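Local coordinates for protein TbpB (Actinobacillus pleuropneumoniae, PDB 3HOL) that probably binds host transferrin at the bacterial surface, as the lipoprotein component of a receptor used to acquire iron, at residues E93-S97 with K155-L159; K42-I46 with T129-N135; N65-Y69 with E99-V103; G124-F128 with K170-Q174; E138-L144 with K220-F226. One frame throughout, in Å; residues are numbered along the deposited sequence.

Interaction 1 (E93-S97 with K155-L159)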
# COMPACT_ATOMS: atom_id res chain seq x y z
N GLU A 93 20.02 -24.08 -17.84
CA GLU A 93 21.10 -25.06 -18.10
C GLU A 93 22.20 -24.71 -17.09
O GLU A 93 23.38 -24.46 -17.44
CB GLU A 93 21.58 -24.96 -19.56
CG GLU A 93 20.64 -25.64 -20.55
CD GLU A 93 21.03 -25.38 -22.02
OE1 GLU A 93 22.16 -24.96 -22.29
OE2 GLU A 93 20.20 -25.57 -22.92
N HIS A 94 21.80 -24.73 -15.83
CA HIS A 94 22.67 -24.29 -14.76
C HIS A 94 23.84 -25.29 -14.56
O HIS A 94 23.64 -26.50 -14.62
CB HIS A 94 21.85 -24.19 -13.48
CG HIS A 94 22.67 -23.85 -12.28
ND1 HIS A 94 23.25 -22.62 -12.09
CD2 HIS A 94 23.05 -24.61 -11.23
CE1 HIS A 94 23.91 -22.61 -10.95
NE2 HIS A 94 23.81 -23.81 -10.41
N SER A 95 25.04 -24.76 -14.33
CA SER A 95 26.24 -25.59 -14.21
C SER A 95 27.23 -24.79 -13.38
O SER A 95 27.33 -23.57 -13.52
CB SER A 95 26.88 -25.84 -15.60
OG SER A 95 27.87 -26.87 -15.51
N GLY A 96 27.98 -25.49 -12.54
CA GLY A 96 29.10 -24.88 -11.84
C GLY A 96 28.63 -23.96 -10.71
O GLY A 96 27.47 -24.01 -10.25
N SER A 97 29.53 -23.08 -10.31
CA SER A 97 29.29 -22.22 -9.16
C SER A 97 28.56 -20.91 -9.53
O SER A 97 28.28 -20.11 -8.65
CB SER A 97 30.63 -21.90 -8.48
OG SER A 97 31.48 -21.26 -9.42
N LYS A 155 19.42 -30.74 -4.39
CA LYS A 155 20.59 -31.14 -3.60
C LYS A 155 21.61 -30.04 -3.50
O LYS A 155 21.55 -29.24 -2.56
CB LYS A 155 21.20 -32.48 -4.09
CG LYS A 155 20.23 -33.63 -3.96
CD LYS A 155 20.96 -34.96 -4.12
CE LYS A 155 20.46 -36.05 -3.21
NZ LYS A 155 21.37 -37.25 -3.29
N ARG A 156 22.52 -29.93 -4.46
CA ARG A 156 23.43 -28.81 -4.44
C ARG A 156 22.75 -27.47 -4.76
O ARG A 156 23.18 -26.41 -4.30
CB ARG A 156 24.58 -29.03 -5.42
CG ARG A 156 25.69 -28.02 -5.22
CD ARG A 156 26.88 -28.31 -6.20
NE ARG A 156 26.59 -27.97 -7.61
CZ ARG A 156 26.58 -26.74 -8.12
NH1 ARG A 156 26.30 -26.60 -9.38
NH2 ARG A 156 26.82 -25.63 -7.39
N VAL A 157 21.67 -27.54 -5.54
CA VAL A 157 20.99 -26.33 -6.03
C VAL A 157 19.48 -26.43 -5.77
O VAL A 157 18.86 -27.46 -6.07
CB VAL A 157 21.20 -26.16 -7.55
CG1 VAL A 157 20.40 -24.96 -8.10
CG2 VAL A 157 22.69 -26.01 -7.88
N GLY A 158 18.88 -25.37 -5.25
CA GLY A 158 17.45 -25.41 -4.95
C GLY A 158 16.68 -25.81 -6.21
O GLY A 158 17.05 -25.36 -7.31
N LEU A 159 15.64 -26.63 -6.04
CA LEU A 159 14.69 -26.89 -7.11
C LEU A 159 13.76 -25.69 -7.33
O LEU A 159 13.14 -25.21 -6.37
CB LEU A 159 13.83 -28.08 -6.75
CG LEU A 159 12.62 -28.40 -7.66
CD1 LEU A 159 13.06 -28.76 -9.08
CD2 LEU A 159 11.82 -29.54 -7.07
O HOH W 1 25.79 -23.16 -8.20

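Interaction 2 (K42-I46 with T129-N135)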
# COMPACT_ATOMS: atom_id res chain seq x y z
N LYS A 42 26.26 -28.33 3.63
CA LYS A 42 25.38 -29.16 2.84
C LYS A 42 23.92 -28.75 2.86
O LYS A 42 23.18 -29.12 1.97
CB LYS A 42 25.49 -30.61 3.29
CG LYS A 42 26.90 -31.17 3.23
CD LYS A 42 26.81 -32.65 3.34
CE LYS A 42 28.17 -33.31 3.39
NZ LYS A 42 27.90 -34.74 3.13
N LYS A 43 23.50 -28.03 3.90
CA LYS A 43 22.12 -27.48 3.96
C LYS A 43 22.19 -25.95 3.91
O LYS A 43 22.87 -25.31 4.73
CB LYS A 43 21.40 -28.00 5.22
CG LYS A 43 19.87 -27.95 5.18
CD LYS A 43 19.26 -28.65 6.42
CE LYS A 43 17.84 -28.19 6.70
NZ LYS A 43 17.88 -26.83 7.28
N VAL A 44 21.54 -25.36 2.92
CA VAL A 44 21.46 -23.91 2.82
C VAL A 44 19.98 -23.53 2.59
O VAL A 44 19.33 -23.99 1.61
CB VAL A 44 22.38 -23.33 1.71
CG1 VAL A 44 22.12 -21.81 1.44
CG2 VAL A 44 23.88 -23.56 2.05
N ASP A 45 19.45 -22.72 3.50
CA ASP A 45 18.01 -22.48 3.58
C ASP A 45 17.63 -21.22 2.82
O ASP A 45 18.49 -20.46 2.42
CB ASP A 45 17.59 -22.32 5.06
CG ASP A 45 17.61 -23.65 5.82
OD1 ASP A 45 17.53 -24.73 5.21
OD2 ASP A 45 17.75 -23.60 7.04
N ILE A 46 16.32 -20.99 2.64
CA ILE A 46 15.85 -19.71 2.14
C ILE A 46 16.36 -18.63 3.09
O ILE A 46 16.17 -18.75 4.30
CB ILE A 46 14.29 -19.69 2.07
CG1 ILE A 46 13.76 -20.86 1.21
CG2 ILE A 46 13.75 -18.35 1.53
CD1 ILE A 46 14.14 -20.73 -0.28
N THR A 129 10.91 -21.77 -5.04
CA THR A 129 12.24 -22.40 -5.02
C THR A 129 12.37 -23.20 -3.73
O THR A 129 11.90 -22.74 -2.67
CB THR A 129 13.44 -21.41 -5.20
OG1 THR A 129 14.68 -22.12 -5.04
CG2 THR A 129 13.41 -20.20 -4.17
N SER A 130 12.92 -24.41 -3.80
CA SER A 130 13.23 -25.09 -2.53
C SER A 130 14.55 -24.57 -1.95
O SER A 130 15.20 -23.70 -2.53
CB SER A 130 13.27 -26.61 -2.70
OG SER A 130 14.51 -26.97 -3.30
N ASN A 131 14.92 -25.04 -0.76
CA ASN A 131 16.27 -24.80 -0.30
C ASN A 131 17.20 -25.84 -0.95
O ASN A 131 16.72 -26.65 -1.78
CB ASN A 131 16.33 -24.88 1.24
CG ASN A 131 16.03 -26.25 1.78
OD1 ASN A 131 15.45 -27.10 1.12
ND2 ASN A 131 16.42 -26.46 3.04
N ALA A 132 18.49 -25.82 -0.58
CA ALA A 132 19.50 -26.76 -1.09
C ALA A 132 19.94 -27.68 0.05
O ALA A 132 20.41 -27.20 1.09
CB ALA A 132 20.71 -26.03 -1.70
N ASN A 133 19.79 -28.99 -0.14
CA ASN A 133 20.15 -29.96 0.91
C ASN A 133 20.84 -31.15 0.33
O ASN A 133 20.19 -32.03 -0.25
CB ASN A 133 18.95 -30.45 1.71
CG ASN A 133 19.34 -31.07 3.06
OD1 ASN A 133 20.45 -31.56 3.22
ND2 ASN A 133 18.39 -31.07 4.04
N LEU A 134 22.16 -31.18 0.52
CA LEU A 134 23.01 -32.26 0.01
C LEU A 134 23.14 -33.43 0.97
O LEU A 134 23.75 -34.46 0.61
CB LEU A 134 24.42 -31.71 -0.27
CG LEU A 134 24.72 -31.29 -1.70
CD1 LEU A 134 26.04 -30.52 -1.73
CD2 LEU A 134 24.78 -32.48 -2.63
N ASN A 135 22.60 -33.29 2.17
CA ASN A 135 22.70 -34.36 3.17
C ASN A 135 22.08 -35.68 2.72
O ASN A 135 20.89 -35.75 2.38
CB ASN A 135 22.10 -33.91 4.49
CG ASN A 135 22.92 -32.83 5.15
OD1 ASN A 135 24.12 -33.00 5.38
ND2 ASN A 135 22.29 -31.70 5.43

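Interaction 3 (N65-Y69 with E99-V103)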
# COMPACT_ATOMS: atom_id res chain seq x y z
N ASN A 65 21.62 -9.57 -14.69
CA ASN A 65 22.38 -10.74 -14.26
C ASN A 65 22.15 -11.90 -15.22
O ASN A 65 23.07 -12.66 -15.53
CB ASN A 65 21.91 -11.21 -12.88
CG ASN A 65 22.61 -10.51 -11.74
OD1 ASN A 65 23.01 -9.35 -11.85
ND2 ASN A 65 22.75 -11.21 -10.62
N SER A 66 20.90 -12.04 -15.67
CA SER A 66 20.49 -13.19 -16.47
C SER A 66 21.10 -13.29 -17.87
O SER A 66 21.14 -14.37 -18.47
CB SER A 66 18.95 -13.29 -16.52
OG SER A 66 18.40 -12.39 -17.47
N SER A 67 21.60 -12.16 -18.38
CA SER A 67 22.34 -12.15 -19.65
C SER A 67 23.58 -13.05 -19.64
O SER A 67 24.04 -13.44 -20.70
CB SER A 67 22.77 -10.73 -20.01
OG SER A 67 23.82 -10.29 -19.15
N LYS A 68 24.13 -13.35 -18.46
CA LYS A 68 25.31 -14.21 -18.35
C LYS A 68 24.96 -15.68 -18.15
O LYS A 68 25.86 -16.52 -18.04
CB LYS A 68 26.20 -13.78 -17.16
CG LYS A 68 26.84 -12.37 -17.25
CD LYS A 68 27.01 -11.83 -15.81
CE LYS A 68 28.13 -10.79 -15.63
NZ LYS A 68 27.88 -9.57 -16.46
N TYR A 69 23.67 -16.01 -18.05
CA TYR A 69 23.27 -17.40 -17.79
C TYR A 69 23.47 -18.27 -19.01
O TYR A 69 23.33 -17.81 -20.13
CB TYR A 69 21.77 -17.45 -17.43
CG TYR A 69 21.41 -16.87 -16.08
CD1 TYR A 69 22.37 -16.26 -15.26
CD2 TYR A 69 20.07 -16.91 -15.65
CE1 TYR A 69 21.99 -15.69 -14.03
CE2 TYR A 69 19.69 -16.36 -14.42
CZ TYR A 69 20.67 -15.74 -13.62
OH TYR A 69 20.32 -15.20 -12.42
N GLU A 99 25.42 -18.44 -10.38
CA GLU A 99 24.12 -18.42 -9.68
C GLU A 99 23.05 -19.14 -10.47
O GLU A 99 23.13 -19.19 -11.70
CB GLU A 99 23.71 -16.99 -9.39
CG GLU A 99 23.38 -16.14 -10.61
CD GLU A 99 22.86 -14.75 -10.18
OE1 GLU A 99 22.95 -14.39 -8.99
OE2 GLU A 99 22.35 -14.03 -11.05
N LYS A 100 22.08 -19.73 -9.77
CA LYS A 100 20.92 -20.36 -10.42
C LYS A 100 19.79 -19.35 -10.84
O LYS A 100 19.13 -19.53 -11.89
CB LYS A 100 20.38 -21.50 -9.54
CG LYS A 100 19.06 -22.12 -9.99
CD LYS A 100 19.16 -22.90 -11.34
CE LYS A 100 17.84 -23.60 -11.62
NZ LYS A 100 17.93 -24.42 -12.85
N GLY A 101 19.55 -18.33 -10.02
CA GLY A 101 18.54 -17.31 -10.31
C GLY A 101 17.69 -16.91 -9.11
O GLY A 101 18.14 -16.99 -7.93
N TYR A 102 16.46 -16.47 -9.40
CA TYR A 102 15.62 -15.80 -8.43
C TYR A 102 14.15 -16.13 -8.64
O TYR A 102 13.73 -16.45 -9.77
CB TYR A 102 15.78 -14.27 -8.52
CG TYR A 102 17.21 -13.81 -8.34
CD1 TYR A 102 17.67 -13.45 -7.08
CD2 TYR A 102 18.10 -13.76 -9.43
CE1 TYR A 102 18.98 -13.04 -6.90
CE2 TYR A 102 19.44 -13.36 -9.24
CZ TYR A 102 19.84 -13.00 -7.98
OH TYR A 102 21.15 -12.61 -7.74
N VAL A 103 13.38 -16.03 -7.56
CA VAL A 103 11.91 -16.21 -7.57
C VAL A 103 11.33 -14.93 -6.93
O VAL A 103 11.88 -14.44 -5.90
CB VAL A 103 11.49 -17.50 -6.82
CG1 VAL A 103 9.93 -17.69 -6.79
CG2 VAL A 103 12.18 -18.76 -7.48

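Interaction 4 (G124-F128 with K170-Q174)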
# COMPACT_ATOMS: atom_id res chain seq x y z
N GLY A 124 -4.90 -17.90 -11.09
CA GLY A 124 -3.57 -17.60 -11.63
C GLY A 124 -2.59 -18.75 -11.43
O GLY A 124 -2.96 -19.91 -11.59
N SER A 125 -1.33 -18.42 -11.13
CA SER A 125 -0.29 -19.45 -11.01
C SER A 125 0.44 -19.30 -9.71
O SER A 125 0.17 -18.39 -8.95
CB SER A 125 0.75 -19.32 -12.14
OG SER A 125 1.45 -18.07 -12.03
N TRP A 126 1.36 -20.22 -9.44
CA TRP A 126 2.28 -20.03 -8.34
C TRP A 126 3.62 -20.60 -8.82
O TRP A 126 3.66 -21.29 -9.85
CB TRP A 126 1.77 -20.67 -7.05
CG TRP A 126 1.61 -22.22 -7.03
CD1 TRP A 126 0.64 -22.98 -7.66
CD2 TRP A 126 2.41 -23.15 -6.30
NE1 TRP A 126 0.82 -24.33 -7.39
CE2 TRP A 126 1.91 -24.45 -6.56
CE3 TRP A 126 3.54 -23.02 -5.47
CZ2 TRP A 126 2.48 -25.60 -6.02
CZ3 TRP A 126 4.11 -24.17 -4.92
CH2 TRP A 126 3.57 -25.46 -5.20
N ASP A 127 4.70 -20.24 -8.12
CA ASP A 127 6.06 -20.64 -8.43
C ASP A 127 6.78 -20.76 -7.09
O ASP A 127 6.25 -20.30 -6.07
CB ASP A 127 6.72 -19.54 -9.29
CG ASP A 127 6.27 -19.62 -10.75
OD1 ASP A 127 6.68 -20.58 -11.41
OD2 ASP A 127 5.52 -18.71 -11.20
N PHE A 128 7.97 -21.35 -7.09
CA PHE A 128 8.67 -21.63 -5.85
C PHE A 128 10.12 -21.88 -6.11
O PHE A 128 10.52 -22.20 -7.26
CB PHE A 128 8.11 -22.89 -5.11
CG PHE A 128 8.21 -24.19 -5.93
CD1 PHE A 128 9.36 -24.99 -5.88
CD2 PHE A 128 7.14 -24.62 -6.70
CE1 PHE A 128 9.44 -26.18 -6.64
CE2 PHE A 128 7.22 -25.80 -7.46
CZ PHE A 128 8.38 -26.57 -7.42
N LYS A 170 2.24 -28.52 -13.64
CA LYS A 170 1.72 -27.21 -13.97
C LYS A 170 1.19 -26.61 -12.67
O LYS A 170 0.25 -27.15 -12.06
CB LYS A 170 0.59 -27.30 -14.98
CG LYS A 170 0.36 -25.98 -15.70
CD LYS A 170 -1.15 -25.80 -16.12
CE LYS A 170 -1.38 -24.60 -17.05
NZ LYS A 170 -0.74 -23.40 -16.47
N TYR A 171 1.83 -25.53 -12.22
CA TYR A 171 1.51 -24.99 -10.91
C TYR A 171 0.49 -23.86 -11.00
O TYR A 171 0.81 -22.73 -11.42
CB TYR A 171 2.80 -24.48 -10.27
CG TYR A 171 3.85 -25.57 -10.23
CD1 TYR A 171 3.73 -26.65 -9.37
CD2 TYR A 171 4.94 -25.52 -11.10
CE1 TYR A 171 4.70 -27.65 -9.34
CE2 TYR A 171 5.93 -26.51 -11.08
CZ TYR A 171 5.80 -27.58 -10.21
OH TYR A 171 6.79 -28.56 -10.21
N THR A 172 -0.73 -24.15 -10.58
CA THR A 172 -1.83 -23.20 -10.77
C THR A 172 -2.42 -22.82 -9.42
O THR A 172 -2.38 -23.62 -8.45
CB THR A 172 -2.98 -23.84 -11.62
OG1 THR A 172 -3.44 -25.02 -10.95
CG2 THR A 172 -2.45 -24.20 -13.04
N SER A 173 -2.98 -21.61 -9.34
CA SER A 173 -3.50 -21.14 -8.08
C SER A 173 -4.94 -20.67 -8.24
O SER A 173 -5.34 -20.18 -9.31
CB SER A 173 -2.63 -20.00 -7.55
OG SER A 173 -2.73 -18.90 -8.42
N GLN A 174 -5.71 -20.80 -7.17
CA GLN A 174 -7.07 -20.31 -7.12
C GLN A 174 -7.38 -19.85 -5.70
O GLN A 174 -7.06 -20.55 -4.73
CB GLN A 174 -8.06 -21.38 -7.63
CG GLN A 174 -9.52 -20.93 -7.65
CD GLN A 174 -10.48 -21.92 -8.30
OE1 GLN A 174 -10.19 -22.47 -9.36
NE2 GLN A 174 -11.64 -22.15 -7.67

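Interaction 5 (E138-L144 with K220-F226)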
# COMPACT_ATOMS: atom_id res chain seq x y z
N GLU A 138 18.71 -36.67 4.07
CA GLU A 138 17.50 -36.00 3.60
C GLU A 138 16.75 -36.80 2.55
O GLU A 138 15.52 -36.74 2.50
CB GLU A 138 17.82 -34.58 3.10
CG GLU A 138 16.59 -33.74 2.70
CD GLU A 138 15.62 -33.45 3.85
OE1 GLU A 138 15.96 -33.67 5.03
OE2 GLU A 138 14.50 -33.00 3.58
N GLY A 139 17.48 -37.56 1.74
CA GLY A 139 16.89 -38.44 0.75
C GLY A 139 16.23 -37.76 -0.44
O GLY A 139 15.25 -38.27 -0.98
N ARG A 140 16.79 -36.64 -0.88
CA ARG A 140 16.28 -35.95 -2.07
C ARG A 140 16.60 -36.77 -3.31
O ARG A 140 17.57 -37.54 -3.30
CB ARG A 140 16.79 -34.52 -2.15
CG ARG A 140 16.02 -33.62 -1.17
CD ARG A 140 16.51 -32.19 -1.13
NE ARG A 140 15.73 -31.48 -0.12
CZ ARG A 140 15.65 -30.16 -0.00
NH1 ARG A 140 16.33 -29.34 -0.81
NH2 ARG A 140 14.91 -29.66 0.97
N PRO A 141 15.77 -36.64 -4.35
CA PRO A 141 15.87 -37.55 -5.51
C PRO A 141 17.06 -37.23 -6.41
O PRO A 141 17.37 -36.09 -6.67
CB PRO A 141 14.54 -37.32 -6.26
CG PRO A 141 13.75 -36.32 -5.46
CD PRO A 141 14.75 -35.60 -4.58
N ASN A 142 17.70 -38.28 -6.92
CA ASN A 142 18.81 -38.12 -7.82
C ASN A 142 18.37 -37.97 -9.29
O ASN A 142 18.83 -37.07 -10.01
CB ASN A 142 19.73 -39.33 -7.63
CG ASN A 142 20.75 -39.13 -6.56
OD1 ASN A 142 21.04 -38.01 -6.15
ND2 ASN A 142 21.32 -40.22 -6.09
N TYR A 143 17.48 -38.86 -9.72
CA TYR A 143 17.13 -38.96 -11.14
C TYR A 143 15.63 -38.98 -11.40
O TYR A 143 14.96 -39.96 -11.10
CB TYR A 143 17.81 -40.21 -11.75
CG TYR A 143 19.29 -40.34 -11.40
CD1 TYR A 143 20.20 -39.37 -11.78
CD2 TYR A 143 19.77 -41.46 -10.67
CE1 TYR A 143 21.58 -39.51 -11.49
CE2 TYR A 143 21.15 -41.59 -10.33
CZ TYR A 143 22.05 -40.61 -10.77
OH TYR A 143 23.40 -40.67 -10.45
N LEU A 144 15.10 -37.89 -11.98
CA LEU A 144 13.67 -37.82 -12.37
C LEU A 144 13.54 -37.10 -13.72
O LEU A 144 13.01 -35.98 -13.83
CB LEU A 144 12.82 -37.14 -11.29
CG LEU A 144 12.62 -37.83 -9.94
CD1 LEU A 144 12.11 -36.83 -8.88
CD2 LEU A 144 11.67 -39.06 -10.06
N LYS A 220 10.99 -40.24 0.66
CA LYS A 220 12.45 -40.35 0.42
C LYS A 220 12.70 -40.80 -1.02
O LYS A 220 11.82 -41.40 -1.63
CB LYS A 220 13.11 -41.31 1.42
CG LYS A 220 14.64 -41.29 1.34
CD LYS A 220 15.34 -42.43 2.09
CE LYS A 220 16.66 -42.78 1.38
NZ LYS A 220 17.69 -41.69 1.51
N GLY A 221 13.88 -40.48 -1.56
CA GLY A 221 14.24 -40.92 -2.92
C GLY A 221 13.31 -40.35 -3.99
O GLY A 221 13.01 -39.15 -3.96
N GLU A 222 12.85 -41.21 -4.90
CA GLU A 222 12.00 -40.81 -6.02
C GLU A 222 10.62 -40.24 -5.62
O GLU A 222 10.00 -39.47 -6.37
CB GLU A 222 11.81 -41.97 -6.99
CG GLU A 222 13.08 -42.33 -7.74
CD GLU A 222 12.82 -43.18 -8.98
OE1 GLU A 222 11.85 -42.89 -9.73
OE2 GLU A 222 13.60 -44.12 -9.21
N SER A 223 10.16 -40.63 -4.44
CA SER A 223 8.90 -40.16 -3.94
C SER A 223 9.05 -38.97 -2.94
O SER A 223 8.10 -38.60 -2.29
CB SER A 223 8.12 -41.33 -3.30
OG SER A 223 8.54 -41.56 -1.96
N TYR A 224 10.25 -38.39 -2.82
CA TYR A 224 10.48 -37.26 -1.93
C TYR A 224 9.50 -36.13 -2.25
O TYR A 224 9.28 -35.78 -3.42
CB TYR A 224 11.91 -36.75 -2.06
CG TYR A 224 12.29 -35.65 -1.07
CD1 TYR A 224 12.88 -35.96 0.15
CD2 TYR A 224 12.09 -34.30 -1.37
CE1 TYR A 224 13.25 -34.94 1.06
CE2 TYR A 224 12.44 -33.29 -0.47
CZ TYR A 224 13.02 -33.62 0.73
OH TYR A 224 13.38 -32.62 1.62
N ASN A 225 8.94 -35.55 -1.20
CA ASN A 225 7.91 -34.53 -1.31
C ASN A 225 8.51 -33.20 -0.86
O ASN A 225 8.85 -33.03 0.31
CB ASN A 225 6.68 -34.96 -0.48
CG ASN A 225 5.72 -33.81 -0.22
OD1 ASN A 225 5.67 -32.85 -0.98
ND2 ASN A 225 4.97 -33.88 0.86
N PHE A 226 8.71 -32.27 -1.80
CA PHE A 226 9.32 -30.96 -1.49
C PHE A 226 8.41 -29.99 -0.67
O PHE A 226 8.88 -28.93 -0.23
CB PHE A 226 9.78 -30.28 -2.78
CG PHE A 226 11.09 -30.81 -3.26
CD1 PHE A 226 12.29 -30.30 -2.76
CD2 PHE A 226 11.14 -31.89 -4.15
CE1 PHE A 226 13.53 -30.84 -3.18
CE2 PHE A 226 12.35 -32.42 -4.57
CZ PHE A 226 13.55 -31.89 -4.10

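Interaction 1 (E93-S97 with K155-L159)
H94 sets its imidazole against V157 CG2, bringing a loop of the N-lobe handle domain against a loop of the neighbouring beta barrel. The 93-97 loop joins handle strands 84-91 and 101-107, whereas 155-159 belongs to the long excursion between barrel strands 119-133 and 171-178, so this surface contact spans two domains of one lobe. With CG of H94 anti to the backbone N (chi1 175°), the ring extends from its loop, and its NE2 comes within 3.5 Å of V157 CG2. The valine meets it from the opposite direction, obliquely to the ring. V157 also rests on K100, which links the contact to the handle strand that follows.

Further along, G96 presents its carbonyl to R156. The arginine chain bends at chi3 (73°), and R156 NH1 donates to G96 O over 3.0 Å, approaching from above the carbonyl plane. R156 NH2 adds a weak second bond to G96 O, 3.4 Å long. The guanidinium and imidazole planes are only 22° apart, and CG2 of V157 lies over the centre of one guanidinium face. A water completes the polar side, accepting from R156 NH2 at 2.8 Å and lying in the plane of the imidazole at its edge, 3.0 Å from H94 NE2.

Interaction 2 (K42-I46 with T129-N135)
K43 lays its methylene chain obliquely across the amide of N133, with K43 CD 3.5 Å from N133 ND2. That amide is held in place from its own segment: N133 OD1 accepts from the backbone N of N135 in an Asx turn, at 3.0 Å, and takes a weak bond from N135 ND2. Next to it, the extended chain of K42 passes the N135 amide, where K42 CD approaches N135 OD1 to 3.4 Å.

Beneath these side chains runs a short antiparallel pairing in which strand 43-44 is added to the end of barrel strand 119-133. V44 and A132 form its hydrogen-bonded pair, bonded in both directions, and K43 with N133 the non-hydrogen-bonded one. L134 N continues the ladder with a nearly straight bond of 2.7 Å to K42 O.

Beyond the ladder, D45 and N131 point the same way, their flat groups nearly coplanar. N131 ND2 meets D45 OD1 almost along its C-O axis at 3.0 Å, while K43 NZ reaches that same oxygen on its syn lone pair in a salt bridge. The other end of the amide, N131 OD1, is taken by R140. On the apolar side, I46 CD1 lies 4.0 Å from T129 CG2, next to F258 and V32.

Interaction 3 (N65-Y69 with E99-V103)
E99 is the hub of this contact: two side chains from the 65-69 segment reach one of its oxygens from opposite faces of the carboxylate. The first is N65. Its side chain crosses that of E99 at about a right angle, with amide and carboxylate planes 44° apart, and N65 ND2 donates to E99 OE2 over 2.9 Å on the syn side, somewhat out of the carboxylate plane. The second is Y69, whose hydroxyl gives E99 OE2 a bond of 2.7 Å from well above that plane. Here ring and carboxylate stand 74° apart, and the oxygen lies at the ring edge, in the plane of the tyrosine.

The E99 chain makes this possible by being extended beyond CG after a first torsion of 67° that sets CG between the backbone N and the carbonyl carbon. Y69 is brought in by a type I turn from S66 to Y69, and CA of S66 sits over the centre of one face of its ring, 3.6 Å above the plane. The hydroxyl of Y69 also comes within 3.5 Å of G101 CA, across the contact, where handle strand 101-107 begins. Y102 then turns back to E99, its OH giving E99 OE1 a weak bond, while its ring stacks with that of Y62. The contact thus joins the weakly bonded helix 63-66 and the turn beside it to the sheet of the N-lobe handle.

Because the carboxylate is held by two neutral donors on OE2 and a weak third on OE1, its negative charge is probably stabilised without a counter-ion among these residues.

Interaction 4 (G124-F128 with K170-Q174)
G124 and S173 form a hydrogen-bonded antiparallel pair, with G124 N to S173 O at 2.9 Å and S173 N to G124 O at 2.8 Å, although the strands run at 125° to each other and the pairing soon opens out. At S125 and T172 the side chains already diverge. One further backbone bond, W126 N to Y171 O, is longer at 3.2 Å. S173 adds a side-chain tie, its OG donating to S125 O from above that carbonyl.

The two strands, 119-133 and 171-178, are neighbours in the wall of the N-lobe beta barrel, and where they splay apart three aromatic residues form a cluster. Y171 touches both of the others. Its CB sits over one face of the W126 indole, 3.7 Å from the centroid of the five-membered ring, in a CH-pi contact, and the edge of its phenol ring points at the face of the six-membered ring with the planes 74° apart. F128 then turns its own edge to the face of Y171, F128 CE2 to Y171 CZ at 3.6 Å, in a second T-shaped pair that is almost perpendicular at 85°. In both W126 and F128, CG stands between the backbone N and the carbonyl carbon, which brings each ring against Y171. The indole NE1 is satisfied by S189 O of strand 183-190, and F128 meets F227 edge-to-face.

Interaction 5 (E138-L144 with K220-F226)
R140 lies across the ring of Y224, joining two long loops of the N-lobe beta barrel, one between strands 119-133 and 171-178 and the other between 206-213 and 231-239. Its CG makes a CH-pi contact over the tyrosine face, 3.6 Å from the ring centroid. The chain then runs extended (chi2 177°) until NE can donate to Y224 OH at 3.1 Å, a bond less certain than its geometry suggests, since that hydroxyl is modelled too close to E138. The other guanidinium nitrogens are satisfied elsewhere: NH2 by N131 OD1 of the barrel strand and NH1 by G154 O. CE1 of F226 lies over the rim of one guanidinium face.

E138 OE2 pairs with K218, earlier in the second loop, in a salt bridge. The backbone supplies the firm polar link between the loops: G221 N donates to G139 O over 2.7 Å, in the carbonyl plane. Both glycines have positive phi, and the chains pass close here. G221 O in turn accepts from Y224 N within its own loop, tightening the turn through the short 3-10 segment 222-223. P141 packs beside these bonded groups. Its ring crosses Y224 at about a right angle, CG of P141 lying 3.9 Å from CB of Y224, and its CD stands at the same distance from CZ of F226.

Overall arrangement
All five contacts lie in one lobe, but they sit at different depths and join different parts. Interaction 3 is buried and belongs to the handle; interaction 1 is a small surface contact, bridged by one water, that carries the handle loop over to the barrel. Interactions 2 and 4 share strand 119-133: at one end it gains a short edge strand backed by charged and amide groups, further along it pairs with a barrel neighbour beside an aromatic cluster. Interaction 5 binds loops instead of strands, and R140 ties it to interaction 2 through N131. Backbone ladders dominate where strands meet, while side-chain polar bonds carry more of the load in interactions 1 and 3.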